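Local coordinates for cell wall surface anchor family protein (Streptococcus agalactiae serogroup V, PDB 3PF2) that forms the shaft of the group B Streptococcus type 1 pilus as its major pilin, represented here by a calcium-binding C-terminal fragment, at residues K8-V13 and A118-T123; K14-D19 and K30-S35; T111-Q116 and D127-L132. One frame throughout, in Å; residues are numbered along the deposited sequence. Where two conformers were deposited one is given.

Interaction 1. Residues K8-V13 and A118-T123; sequences KTDKDV and ALDKAT. With CA (calcium ion), chain B.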
ATOM      1  N   LYS A   8     -11.843 -17.638  12.528  1.00 12.94           N
ATOM      2  CA  LYS A   8     -10.577 -17.707  11.797  1.00 12.38           C
ATOM      3  C   LYS A   8     -10.452 -16.360  11.108  1.00 11.64           C
ATOM      4  O   LYS A   8     -11.455 -15.787  10.667  1.00 12.12           O
ATOM      5  CB  LYS A   8     -10.638 -18.811  10.747  1.00 12.33           C
ATOM      6  CG  LYS A   8     -10.447 -20.221  11.289  1.00 15.34           C
ATOM      7  CD  LYS A   8     -11.721 -20.718  11.942  1.00 17.80           C
ATOM      8  CE  LYS A   8     -11.535 -22.083  12.524  1.00 19.36           C
ATOM      9  NZ  LYS A   8     -12.623 -22.304  13.516  1.00 17.22           N
ATOM     10  N   THR A   9      -9.229 -15.864  10.994  1.00 11.06           N
ATOM     11  CA  THR A   9      -9.005 -14.530  10.437  1.00 10.49           C
ATOM     12  C   THR A   9      -8.005 -14.567   9.293  1.00 10.72           C
ATOM     13  O   THR A   9      -7.176 -15.456   9.212  1.00 11.44           O
ATOM     14  CB  THR A   9      -8.522 -13.532  11.520  1.00 10.86           C
ATOM     15  OG1 THR A   9      -7.476 -14.130  12.305  1.00 10.03           O
ATOM     16  CG2 THR A   9      -9.689 -13.155  12.438  1.00  9.76           C
ATOM     17  N   ASP A  10      -8.114 -13.593   8.395  1.00 10.64           N
ATOM     18  CA  ASP A  10      -7.156 -13.437   7.301  1.00  9.92           C
ATOM     19  C   ASP A  10      -7.167 -11.976   6.902  1.00 10.13           C
ATOM     20  O   ASP A  10      -8.118 -11.252   7.203  1.00 11.03           O
ATOM     21  CB  ASP A  10      -7.562 -14.297   6.099  1.00 10.23           C
ATOM     22  CG  ASP A  10      -6.649 -14.102   4.892  1.00  8.78           C
ATOM     23  OD1 ASP A  10      -5.434 -13.993   5.073  1.00  9.79           O
ATOM     24  OD2 ASP A  10      -7.138 -14.079   3.756  1.00 10.53           O
ATOM     25  N   LYS A  11      -6.129 -11.542   6.193  1.00  9.48           N
ATOM     26  CA  LYS A  11      -6.115 -10.188   5.644  1.00  9.68           C
ATOM     27  C   LYS A  11      -5.694 -10.286   4.175  1.00  9.54           C
ATOM     28  O   LYS A  11      -4.835 -11.092   3.826  1.00 10.33           O
ATOM     29  CB  LYS A  11      -5.144  -9.301   6.439  1.00  9.43           C
ATOM     30  CG  LYS A  11      -5.248  -7.785   6.165  1.00  9.07           C
ATOM     31  CD  LYS A  11      -4.211  -7.009   6.981  1.00  8.67           C
ATOM     32  CE  LYS A  11      -4.304  -5.496   6.730  1.00  9.17           C
ATOM     33  NZ  LYS A  11      -3.463  -4.711   7.685  1.00  9.62           N
ATOM     34  N   ASP A  12      -6.332  -9.482   3.330  1.00 10.20           N
ATOM     35  CA  ASP A  12      -5.984  -9.366   1.911  1.00 10.10           C
ATOM     36  C   ASP A  12      -5.669  -7.905   1.595  1.00 10.27           C
ATOM     37  O   ASP A  12      -5.837  -7.018   2.428  1.00 10.89           O
ATOM     38  CB  ASP A  12      -7.168  -9.780   1.028  1.00 10.39           C
ATOM     39  CG  ASP A  12      -7.511 -11.260   1.136  1.00 10.51           C
ATOM     40  OD1 ASP A  12      -6.705 -12.042   1.716  1.00 11.26           O
ATOM     41  OD2 ASP A  12      -8.599 -11.630   0.655  1.00 11.10           O
ATOM     42  N   VAL A  13      -5.185  -7.671   0.377  1.00  9.78           N
ATOM     43  CA  VAL A  13      -4.967  -6.328  -0.123  1.00 10.13           C
ATOM     44  C   VAL A  13      -5.465  -6.237  -1.553  1.00  9.95           C
ATOM     45  O   VAL A  13      -5.438  -7.234  -2.294  1.00  9.53           O
ATOM     46  CB  VAL A  13      -3.481  -5.921  -0.049  1.00 10.26           C
ATOM     47  CG1 VAL A  13      -2.627  -6.723  -1.059  1.00 11.69           C
ATOM     48  CG2 VAL A  13      -3.312  -4.409  -0.208  1.00 10.07           C
ATOM     49  N   ALA A 118     -10.694 -21.741   3.132  1.00 11.70           N
ATOM     50  CA  ALA A 118     -11.823 -21.149   2.391  1.00 11.76           C
ATOM     51  C   ALA A 118     -11.824 -19.636   2.585  1.00 11.48           C
ATOM     52  O   ALA A 118     -12.051 -18.877   1.625  1.00 12.44           O
ATOM     53  CB  ALA A 118     -13.171 -21.754   2.830  1.00 11.57           C
ATOM     54  N   LEU A 119     -11.536 -19.201   3.809  1.00 10.92           N
ATOM     55  CA  LEU A 119     -11.487 -17.768   4.102  1.00 10.41           C
ATOM     56  C   LEU A 119     -10.367 -17.117   3.289  1.00 10.67           C
ATOM     57  O   LEU A 119     -10.591 -16.092   2.615  1.00 10.90           O
ATOM     58  CB  LEU A 119     -11.335 -17.498   5.605  1.00 10.69           C
ATOM     59  CG  LEU A 119     -11.363 -16.008   5.951  1.00 10.22           C
ATOM     60  CD1 LEU A 119     -12.744 -15.368   5.676  1.00 12.89           C
ATOM     61  CD2 LEU A 119     -10.899 -15.752   7.389  1.00 10.87           C
ATOM     62  N   ASP A 120      -9.187 -17.750   3.312  1.00 10.88           N
ATOM     63  CA  ASP A 120      -7.995 -17.242   2.623  1.00 11.11           C
ATOM     64  C   ASP A 120      -8.241 -17.108   1.125  1.00 11.86           C
ATOM     65  O   ASP A 120      -7.672 -16.219   0.469  1.00 12.75           O
ATOM     66  CB  ASP A 120      -6.801 -18.198   2.805  1.00 11.61           C
ATOM     67  CG  ASP A 120      -6.268 -18.235   4.223  1.00 13.08           C
ATOM     68  OD1 ASP A 120      -6.664 -17.412   5.068  1.00 12.23           O
ATOM     69  OD2 ASP A 120      -5.410 -19.096   4.495  1.00 13.95           O
ATOM     70  N   LYS A 121      -9.055 -18.016   0.581  1.00 11.54           N
ATOM     71  CA  LYS A 121      -9.274 -18.117  -0.862  1.00 12.50           C
ATOM     72  C   LYS A 121     -10.498 -17.344  -1.316  1.00 12.28           C
ATOM     73  O   LYS A 121     -10.776 -17.305  -2.510  1.00 13.44           O
ATOM     74  CB  LYS A 121      -9.423 -19.580  -1.292  1.00 12.71           C
ATOM     75  CG  LYS A 121      -8.163 -20.216  -1.874  1.00 14.18           C
ATOM     76  CD  LYS A 121      -7.118 -20.402  -0.814  1.00 16.12           C
ATOM     77  CE  LYS A 121      -5.882 -21.114  -1.353  1.00 17.39           C
ATOM     78  NZ  LYS A 121      -4.932 -21.407  -0.251  1.00 17.78           N
ATOM     79  N   ALA A 122     -11.231 -16.746  -0.380  1.00 11.94           N
ATOM     80  CA  ALA A 122     -12.494 -16.063  -0.713  1.00 11.62           C
ATOM     81  C   ALA A 122     -12.258 -14.884  -1.659  1.00 11.55           C
ATOM     82  O   ALA A 122     -11.376 -14.061  -1.424  1.00 11.64           O
ATOM     83  CB  ALA A 122     -13.208 -15.586   0.555  1.00 11.78           C
ATOM     84  N   THR A 123     -13.042 -14.830  -2.741  1.00 12.06           N
ATOM     85  CA  THR A 123     -12.910 -13.755  -3.731  1.00 12.75           C
ATOM     86  C   THR A 123     -14.187 -12.916  -3.807  1.00 13.73           C
ATOM     87  O   THR A 123     -14.282 -11.943  -4.580  1.00 13.79           O
ATOM     88  CB  THR A 123     -12.561 -14.311  -5.127  1.00 12.15           C
ATOM     89  OG1 THR A 123     -13.568 -15.246  -5.541  1.00 13.50           O
ATOM     90  CG2 THR A 123     -11.191 -14.998  -5.120  1.00 13.24           C
TER
HETATM   91 CA    CA B   1      -5.046 -13.176   2.718  1.00 11.25          CA
HETATM   92  O   HOH W   1      -5.164 -15.167   1.403  1.00 11.78           O
HETATM   93  O   HOH W   2      -2.860 -13.674   3.475  1.00 13.05           O
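D10 and D120 are the points of nearest backbone approach, their CA atoms 6.1 Å apart, where strand 9-13 passes the C-terminal part of helix 116-121. The strand is the edge of a five-stranded antiparallel sheet in an Ig-like domain, and it carries both half of an intramolecular isopeptide cross-link (K11 NZ joined covalently to N152 CG) and most of a calcium site. Residues 8-13 and 118-123 share no direct hydrogen bond; packing and a metal-bound water join them, while Q116, one turn earlier in the helix, bonds to T9 O. L119 lays one branch against the strand backbone: CD2 lies 3.3 Å from K8 O and 3.9 Å from D10 CB. With CG anti to the backbone N (chi1 -177°), the leucine stem heads for the strand. Beside it, D120 OD1 sits 3.3 Å from D10 CG, the two carboxylate planes turned 58° apart. The closeness of the two acids is probably eased by their other partners: D120 OD2 pairs with R175 and its OD1 accepts from Q116, while D10 grips the ion with both oxygens, OD1 and OD2 each 2.5 Å from calcium. K11 O and D12 OD1 add two more ligands, the latter at 2.2 Å from the metal, and D19 with two waters brings the count to seven. K34 NZ bonds to D10 OD2, D12 OD2 and L119 O. The helix meets the ion indirectly: water 1, 2.4 Å from calcium, donates a hydrogen bond to D120 O at 2.9 Å.

Interaction 2. Residues K14-D19 and K30-S35; sequences KKLGQD and KWFLKS. With CA (calcium ion), chain B.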
ATOM      1  N   LYS A  14      -5.910  -5.028  -1.909  1.00 10.00           N
ATOM      2  CA  LYS A  14      -6.370  -4.643  -3.264  1.00 10.12           C
ATOM      3  C   LYS A  14      -7.787  -5.114  -3.554  1.00 10.61           C
ATOM      4  O   LYS A  14      -8.653  -4.303  -3.905  1.00 10.14           O
ATOM      5  CB  LYS A  14      -5.363  -5.041  -4.379  1.00 10.13           C
ATOM      6  CG  LYS A  14      -5.666  -4.441  -5.787  1.00 11.13           C
ATOM      7  CD  LYS A  14      -4.442  -4.586  -6.707  1.00 12.21           C
ATOM      8  CE  LYS A  14      -4.698  -3.963  -8.056  1.00 12.35           C
ATOM      9  NZ  LYS A  14      -3.460  -4.034  -8.918  1.00 12.19           N
ATOM     10  N   LYS A  15      -8.017  -6.419  -3.428  1.00 10.76           N
ATOM     11  CA  LYS A  15      -9.345  -6.990  -3.548  1.00 11.19           C
ATOM     12  C   LYS A  15      -9.369  -8.303  -2.784  1.00 11.11           C
ATOM     13  O   LYS A  15      -8.316  -8.859  -2.435  1.00 11.19           O
ATOM     14  CB  LYS A  15      -9.683  -7.257  -5.020  1.00 11.29           C
ATOM     15  CG  LYS A  15      -8.793  -8.334  -5.664  1.00 11.35           C
ATOM     16  CD  LYS A  15      -8.875  -8.306  -7.186  1.00 12.96           C
ATOM     17  CE  LYS A  15      -8.186  -9.520  -7.784  1.00 12.82           C
ATOM     18  NZ  LYS A  15      -8.017  -9.322  -9.277  1.00 12.93           N
ATOM     19  N   LEU A  16     -10.571  -8.833  -2.570  1.00 11.08           N
ATOM     20  CA  LEU A  16     -10.691 -10.142  -1.930  1.00 11.13           C
ATOM     21  C   LEU A  16      -9.993 -11.211  -2.737  1.00 11.26           C
ATOM     22  O   LEU A  16     -10.219 -11.344  -3.958  1.00 12.69           O
ATOM     23  CB  LEU A  16     -12.164 -10.523  -1.713  1.00 10.72           C
ATOM     24  CG  LEU A  16     -12.876  -9.688  -0.645  1.00 11.03           C
ATOM     25  CD1 LEU A  16     -14.366 -10.033  -0.650  1.00 13.81           C
ATOM     26  CD2 LEU A  16     -12.270  -9.974   0.734  1.00 12.12           C
ATOM     27  N   GLY A  17      -9.125 -11.954  -2.056  1.00 11.22           N
ATOM     28  CA  GLY A  17      -8.422 -13.078  -2.656  1.00 11.70           C
ATOM     29  C   GLY A  17      -7.006 -12.745  -3.093  1.00 11.83           C
ATOM     30  O   GLY A  17      -6.270 -13.645  -3.522  1.00 12.93           O
ATOM     31  N   GLN A  18      -6.610 -11.480  -2.965  1.00 10.15           N
ATOM     32  CA  GLN A  18      -5.267 -11.054  -3.391  1.00 10.31           C
ATOM     33  C   GLN A  18      -4.408 -10.728  -2.169  1.00 10.25           C
ATOM     34  O   GLN A  18      -4.897 -10.097  -1.229  1.00 10.65           O
ATOM     35  CB  GLN A  18      -5.355  -9.856  -4.347  1.00 10.07           C
ATOM     36  CG  GLN A  18      -3.964  -9.386  -4.884  1.00  9.93           C
ATOM     37  CD  GLN A  18      -4.012  -8.541  -6.173  1.00 10.75           C
ATOM     38  OE1 GLN A  18      -2.971  -8.061  -6.640  1.00 14.16           O
ATOM     39  NE2 GLN A  18      -5.184  -8.353  -6.732  1.00  8.46           N
ATOM     40  N   ASP A  19      -3.134 -11.144  -2.192  1.00 10.03           N
ATOM     41  CA  ASP A  19      -2.248 -10.959  -1.046  1.00  9.81           C
ATOM     42  C   ASP A  19      -1.011 -10.099  -1.314  1.00 10.22           C
ATOM     43  O   ASP A  19      -0.235  -9.830  -0.394  1.00 10.49           O
ATOM     44  CB  ASP A  19      -1.814 -12.324  -0.487  1.00 10.50           C
ATOM     45  CG  ASP A  19      -2.977 -13.107   0.120  1.00 10.71           C
ATOM     46  OD1 ASP A  19      -3.668 -12.530   0.978  1.00  9.21           O
ATOM     47  OD2 ASP A  19      -3.209 -14.287  -0.269  1.00 12.00           O
ATOM     48  N   LYS A  30      -7.280  -0.476  -0.773  1.00 11.66           N
ATOM     49  CA  LYS A  30      -7.923  -1.106   0.380  1.00 11.87           C
ATOM     50  C   LYS A  30      -7.186  -2.335   0.870  1.00 11.85           C
ATOM     51  O   LYS A  30      -6.802  -3.185   0.066  1.00 11.25           O
ATOM     52  CB  LYS A  30      -9.345  -1.506   0.037  1.00 12.96           C
ATOM     53  CG  LYS A  30     -10.229  -0.305  -0.322  1.00 15.51           C
ATOM     54  CD  LYS A  30     -11.652  -0.733  -0.529  1.00 23.03           C
ATOM     55  CE  LYS A  30     -12.560   0.481  -0.699  1.00 26.49           C
ATOM     56  NZ  LYS A  30     -12.427   1.076  -2.061  1.00 31.06           N
ATOM     57  N   TRP A  31      -7.015  -2.430   2.189  1.00 11.85           N
ATOM     58  CA  TRP A  31      -6.746  -3.714   2.843  1.00 11.79           C
ATOM     59  C   TRP A  31      -8.115  -4.305   3.173  1.00 12.15           C
ATOM     60  O   TRP A  31      -9.099  -3.560   3.299  1.00 12.32           O
ATOM     61  CB  TRP A  31      -5.973  -3.510   4.138  1.00 11.76           C
ATOM     62  CG  TRP A  31      -4.627  -2.865   4.012  1.00 10.98           C
ATOM     63  CD1 TRP A  31      -4.336  -1.551   4.234  1.00 10.31           C
ATOM     64  CD2 TRP A  31      -3.383  -3.504   3.684  1.00  9.61           C
ATOM     65  NE1 TRP A  31      -2.996  -1.322   4.051  1.00 11.98           N
ATOM     66  CE2 TRP A  31      -2.385  -2.506   3.715  1.00  9.84           C
ATOM     67  CE3 TRP A  31      -3.015  -4.832   3.370  1.00 10.04           C
ATOM     68  CZ2 TRP A  31      -1.038  -2.775   3.447  1.00 10.60           C
ATOM     69  CZ3 TRP A  31      -1.662  -5.099   3.087  1.00  8.83           C
ATOM     70  CH2 TRP A  31      -0.695  -4.074   3.142  1.00  9.44           C
ATOM     71  N   PHE A  32      -8.191  -5.627   3.317  1.00 11.58           N
ATOM     72  CA  PHE A  32      -9.452  -6.270   3.731  1.00 11.25           C
ATOM     73  C   PHE A  32      -9.209  -7.129   4.964  1.00 11.39           C
ATOM     74  O   PHE A  32      -8.478  -8.114   4.889  1.00 10.86           O
ATOM     75  CB  PHE A  32     -10.032  -7.121   2.601  1.00 11.26           C
ATOM     76  CG  PHE A  32     -10.421  -6.312   1.398  1.00 11.54           C
ATOM     77  CD1 PHE A  32     -11.727  -5.892   1.218  1.00 12.73           C
ATOM     78  CD2 PHE A  32      -9.457  -5.942   0.463  1.00 12.96           C
ATOM     79  CE1 PHE A  32     -12.079  -5.101   0.090  1.00 14.50           C
ATOM     80  CE2 PHE A  32      -9.785  -5.155  -0.647  1.00 15.14           C
ATOM     81  CZ  PHE A  32     -11.104  -4.746  -0.841  1.00 14.04           C
ATOM     82  N   LEU A  33      -9.784  -6.719   6.097  1.00 11.07           N
ATOM     83  CA  LEU A  33      -9.694  -7.512   7.323  1.00 11.91           C
ATOM     84  C   LEU A  33     -10.853  -8.483   7.292  1.00 11.83           C
ATOM     85  O   LEU A  33     -12.011  -8.078   7.115  1.00 12.73           O
ATOM     86  CB  LEU A  33      -9.803  -6.613   8.557  1.00 11.99           C
ATOM     87  CG  LEU A  33      -8.642  -5.708   9.019  1.00 15.69           C
ATOM     88  CD1 LEU A  33      -7.740  -5.194   7.904  1.00 16.16           C
ATOM     89  CD2 LEU A  33      -9.088  -4.580   9.966  1.00 16.84           C
ATOM     90  N   LYS A  34     -10.563  -9.767   7.459  1.00 10.71           N
ATOM     91  CA  LYS A  34     -11.561 -10.790   7.210  1.00 10.65           C
ATOM     92  C   LYS A  34     -11.668 -11.711   8.405  1.00 11.30           C
ATOM     93  O   LYS A  34     -10.658 -12.125   8.934  1.00 11.64           O
ATOM     94  CB  LYS A  34     -11.184 -11.632   5.983  1.00 10.42           C
ATOM     95  CG  LYS A  34     -10.938 -10.808   4.708  1.00 10.53           C
ATOM     96  CD  LYS A  34      -9.928 -11.518   3.774  1.00 12.10           C
ATOM     97  CE  LYS A  34     -10.475 -12.852   3.211  1.00 10.98           C
ATOM     98  NZ  LYS A  34      -9.484 -13.537   2.323  1.00 10.43           N
ATOM     99  N   SER A  35     -12.891 -12.059   8.799  1.00 11.56           N
ATOM    100  CA  SER A  35     -13.087 -13.044   9.866  1.00 12.44           C
ATOM    101  C   SER A  35     -14.257 -13.930   9.535  1.00 12.73           C
ATOM    102  O   SER A  35     -15.265 -13.463   9.025  1.00 13.07           O
ATOM    103  CB  SER A  35     -13.405 -12.349  11.192  1.00 12.56           C
ATOM    104  OG  SER A  35     -13.534 -13.311  12.233  1.00 13.75           O
TER
HETATM  105 CA    CA B   1      -5.046 -13.176   2.718  1.00 11.25          CA
HETATM  106  O   HOH W   3      -8.014  -1.508  -3.521  1.00 13.25           O
HETATM  107  O   HOH W   1      -5.164 -15.167   1.403  1.00 11.78           O
HETATM  108  O   HOH W   2      -2.860 -13.674   3.475  1.00 13.05           O
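The loop that follows edge strand 9-13, and supplies D19 to the calcium site, folds back beside strand 29-35 of the Ig-like sheet, K14 to L16 running within 28° of the direction from K30 to K34. K14 N donates to K30 O at 2.8 Å, and water 3 bridges K14 O and K30 N. Beyond this polar end, the loop backbone lies against one face and an edge of the F32 ring. K14 C sits at the ring edge, 3.5 Å from CE2 of F32, while L16 N lies over one face, 4.2 Å above the plane and displaced toward the rim. L16 holds CG beside its backbone N, anti to the carbonyl carbon (chi1 -70°), and crosses F32 at about a right angle, its CD2 4.1 Å from F32 CB and equally far from CD of K34. A type II turn from K15 to Q18, closed by Q18 N on K15 O, brings the chain round to D19, whose OD1 binds calcium at 2.3 Å. D19 OD2 takes a hydrogen bond from metal-bound water 1. K34 NZ, salt-bridged to D12, stays 6.1 Å from D19 OD1. Apolar contact along the K34 stem thus accompanies polar work at its tip, where the ammonium group would partly balance the acids gathered round calcium.

Interaction 3. Residues T111-Q116 and D127-L132; sequences TLVKNQ and DDAAFL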
ATOM      1  N   THR A 111     -25.159 -18.850   4.566  1.00 23.29           N
ATOM      2  CA  THR A 111     -24.248 -19.964   4.765  1.00 21.72           C
ATOM      3  C   THR A 111     -22.888 -19.358   5.105  1.00 20.72           C
ATOM      4  O   THR A 111     -22.347 -18.560   4.344  1.00 19.65           O
ATOM      5  CB  THR A 111     -24.186 -20.882   3.538  1.00 21.80           C
ATOM      6  OG1 THR A 111     -25.484 -21.458   3.317  1.00 23.88           O
ATOM      7  CG2 THR A 111     -23.167 -22.011   3.740  1.00 21.74           C
ATOM      8  N   LEU A 112     -22.364 -19.721   6.267  1.00 19.26           N
ATOM      9  CA  LEU A 112     -21.187 -19.037   6.809  1.00 18.30           C
ATOM     10  C   LEU A 112     -19.908 -19.772   6.431  1.00 18.55           C
ATOM     11  O   LEU A 112     -19.827 -21.007   6.525  1.00 18.05           O
ATOM     12  CB  LEU A 112     -21.306 -18.870   8.335  1.00 18.39           C
ATOM     13  CG  LEU A 112     -22.625 -18.246   8.821  1.00 17.95           C
ATOM     14  CD1 LEU A 112     -22.840 -18.437  10.331  1.00 19.07           C
ATOM     15  CD2 LEU A 112     -22.701 -16.782   8.444  1.00 20.44           C
ATOM     16  N   VAL A 113     -18.911 -19.011   5.973  1.00 17.50           N
ATOM     17  CA  VAL A 113     -17.601 -19.594   5.739  1.00 17.43           C
ATOM     18  C   VAL A 113     -17.060 -20.059   7.084  1.00 17.25           C
ATOM     19  O   VAL A 113     -17.213 -19.370   8.097  1.00 17.06           O
ATOM     20  CB  VAL A 113     -16.646 -18.594   5.065  1.00 17.31           C
ATOM     21  CG1 VAL A 113     -15.261 -19.185   4.935  1.00 17.67           C
ATOM     22  CG2 VAL A 113     -17.179 -18.225   3.681  1.00 17.32           C
ATOM     23  N   LYS A 114     -16.443 -21.232   7.118  1.00 17.59           N
ATOM     24  CA  LYS A 114     -15.956 -21.708   8.408  1.00 18.19           C
ATOM     25  C   LYS A 114     -14.498 -22.137   8.454  1.00 17.73           C
ATOM     26  O   LYS A 114     -13.912 -22.165   9.525  1.00 18.76           O
ATOM     27  CB  LYS A 114     -16.881 -22.783   8.985  1.00 19.24           C
ATOM     28  CG  LYS A 114     -16.981 -24.029   8.160  1.00 21.29           C
ATOM     29  CD  LYS A 114     -18.024 -24.970   8.763  1.00 24.95           C
ATOM     30  CE  LYS A 114     -17.999 -26.320   8.086  1.00 28.89           C
ATOM     31  NZ  LYS A 114     -18.978 -27.256   8.716  1.00 33.24           N
ATOM     32  N   ASN A 115     -13.924 -22.451   7.298  1.00 16.87           N
ATOM     33  CA  ASN A 115     -12.581 -23.013   7.207  1.00 16.21           C
ATOM     34  C   ASN A 115     -11.544 -21.897   6.914  1.00 14.91           C
ATOM     35  O   ASN A 115     -11.824 -20.988   6.135  1.00 14.69           O
ATOM     36  CB  ASN A 115     -12.622 -24.098   6.110  1.00 17.94           C
ATOM     37  CG  ASN A 115     -11.292 -24.726   5.837  1.00 21.03           C
ATOM     38  OD1 ASN A 115     -10.460 -24.146   5.142  1.00 24.07           O
ATOM     39  ND2 ASN A 115     -11.088 -25.953   6.338  1.00 22.88           N
ATOM     40  N   GLN A 116     -10.373 -21.967   7.555  1.00 13.31           N
ATOM     41  CA  GLN A 116      -9.300 -20.991   7.329  1.00 11.61           C
ATOM     42  C   GLN A 116      -8.928 -20.898   5.846  1.00 11.46           C
ATOM     43  O   GLN A 116      -8.759 -19.795   5.338  1.00 10.55           O
ATOM     44  CB  GLN A 116      -8.048 -21.356   8.136  1.00 11.66           C
ATOM     45  CG  GLN A 116      -6.839 -20.461   7.873  1.00 12.15           C
ATOM     46  CD  GLN A 116      -6.943 -19.132   8.592  1.00 12.89           C
ATOM     47  OE1 GLN A 116      -7.004 -19.090   9.826  1.00 12.12           O
ATOM     48  NE2 GLN A 116      -6.969 -18.043   7.834  1.00 13.22           N
ATOM     49  N   ASP A 127     -24.304 -14.170   0.489  1.00 20.20           N
ATOM     50  CA  ASP A 127     -25.155 -14.854   1.474  1.00 20.87           C
ATOM     51  C   ASP A 127     -24.920 -16.353   1.544  1.00 21.04           C
ATOM     52  O   ASP A 127     -25.149 -16.967   2.597  1.00 21.27           O
ATOM     53  CB  ASP A 127     -26.630 -14.629   1.166  1.00 21.09           C
ATOM     54  CG  ASP A 127     -27.095 -13.234   1.480  1.00 22.43           C
ATOM     55  OD1 ASP A 127     -26.338 -12.419   2.052  1.00 22.56           O
ATOM     56  OD2 ASP A 127     -28.267 -12.961   1.152  1.00 26.25           O
ATOM     57  N   ASP A 128     -24.495 -16.946   0.428  1.00 21.11           N
ATOM     58  CA  ASP A 128     -24.259 -18.381   0.355  0.50 21.14           C
ATOM     59  C   ASP A 128     -22.821 -18.765   0.711  1.00 20.37           C
ATOM     60  O   ASP A 128     -22.486 -19.944   0.762  1.00 20.99           O
ATOM     61  CB  ASP A 128     -24.652 -18.913  -1.028  0.50 21.65           C
ATOM     62  CG  ASP A 128     -26.151 -18.897  -1.248  0.50 23.02           C
ATOM     63  OD1 ASP A 128     -26.901 -19.038  -0.258  0.50 25.08           O
ATOM     64  OD2 ASP A 128     -26.588 -18.738  -2.406  0.50 24.98           O
ATOM     65  N   ALA A 129     -21.984 -17.753   0.950  1.00 19.28           N
ATOM     66  CA  ALA A 129     -20.592 -17.933   1.396  1.00 18.19           C
ATOM     67  C   ALA A 129     -20.150 -16.672   2.142  1.00 17.45           C
ATOM     68  O   ALA A 129     -19.349 -15.869   1.640  1.00 17.37           O
ATOM     69  CB  ALA A 129     -19.675 -18.244   0.214  1.00 18.18           C
ATOM     70  N   ALA A 130     -20.678 -16.504   3.358  1.00 16.21           N
ATOM     71  CA  ALA A 130     -20.596 -15.225   4.070  1.00 15.56           C
ATOM     72  C   ALA A 130     -19.531 -15.197   5.147  1.00 15.33           C
ATOM     73  O   ALA A 130     -19.307 -16.195   5.845  1.00 15.58           O
ATOM     74  CB  ALA A 130     -21.948 -14.872   4.702  1.00 15.03           C
ATOM     75  N   PHE A 131     -18.906 -14.032   5.295  1.00 14.75           N
ATOM     76  CA  PHE A 131     -17.928 -13.785   6.352  1.00 14.26           C
ATOM     77  C   PHE A 131     -17.888 -12.286   6.649  1.00 14.22           C
ATOM     78  O   PHE A 131     -18.507 -11.493   5.926  1.00 14.83           O
ATOM     79  CB  PHE A 131     -16.544 -14.327   5.943  1.00 14.10           C
ATOM     80  CG  PHE A 131     -15.941 -13.626   4.761  1.00 14.27           C
ATOM     81  CD1 PHE A 131     -15.079 -12.539   4.954  1.00 14.73           C
ATOM     82  CD2 PHE A 131     -16.224 -14.051   3.454  1.00 15.22           C
ATOM     83  CE1 PHE A 131     -14.522 -11.859   3.853  1.00 14.02           C
ATOM     84  CE2 PHE A 131     -15.660 -13.374   2.358  1.00 14.46           C
ATOM     85  CZ  PHE A 131     -14.804 -12.286   2.578  1.00 13.82           C
ATOM     86  N   LEU A 132     -17.195 -11.900   7.721  1.00 13.70           N
ATOM     87  CA  LEU A 132     -17.056 -10.492   8.087  1.00 13.68           C
ATOM     88  C   LEU A 132     -15.919  -9.867   7.289  1.00 13.41           C
ATOM     89  O   LEU A 132     -14.778 -10.327   7.340  1.00 13.03           O
ATOM     90  CB  LEU A 132     -16.812 -10.310   9.587  1.00 13.50           C
ATOM     91  CG  LEU A 132     -16.585  -8.869  10.074  1.00 14.27           C
ATOM     92  CD1 LEU A 132     -17.878  -8.065   9.969  1.00 12.72           C
ATOM     93  CD2 LEU A 132     -16.047  -8.811  11.508  1.00 15.89           C
TER
HETATM   94  O   HOH W   4     -27.558 -19.766   2.411  1.00 34.84           O
HETATM   95  O   HOH W   5     -18.001 -16.731   8.232  1.00 13.63           O
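T111 to V113 and D127 to A130 run side by side in the same direction and exchange three backbone hydrogen bonds, with L112 and A130 forming a single parallel beta bridge. T111 uses both its main-chain groups: its N donates to D127 O at 2.7 Å, and its O accepts from A130 N at 2.8 Å. V113 N then reaches A130 O at 2.8 Å. That same A130 O also takes a hydrogen bond from water 5 and a CA-H contact from L112 CA at 3.5 Å, so two hydrogen bonds and one weaker CA-H...O contact meet at this oxygen. Water 5 donates to V113 O as well, tying the two carbonyls together beside the bridge. A further link, from T111 OG1 through water 4 to D128 OD1, is doubtful because D128 occupies two conformers. D127 turns its carboxylate elsewhere, OD1 accepting from S69, and F131 O is satisfied by N125 ND2. Among the apolar groups, V113 does most of the touching: CG2, beside its own backbone N and anti to the carbonyl carbon, rests 3.7 Å from A129 C and 4.3 Å from F131 CD2. L112 CD2 approaches A130 CB more loosely, at 4.3 Å. The pairing closes the loop that contains helix 116-121. N115 serves as N-cap of that helix, its OD1 accepting from A118 N; V113 packs on A118 and F131 on L119, while L132 begins strand 132-140, its backbone hydrogen-bonded to that of S35 on strand 29-35.

Interactions 1 and 2 share the calcium ion, its two waters and neighbouring strands of one sheet, and they meet directly where D12 OD2 accepts from both K34 NZ and G17 N. Interaction 3 lies farther from the centre of the chain (about 27 Å, centre to centre) and has no metal. It joins interaction 1 through helix 116-121 and interaction 2 through F131, which touches both L16 and K34. Interaction 1 is the more enclosed, four of its seven touching residues buried and none exposed; interactions 2 and 3 each include two exposed residues. Their chemistry differs too: metal ligands and packing in the first, backbone packed against a ring in the second, mainly backbone hydrogen bonds in the third.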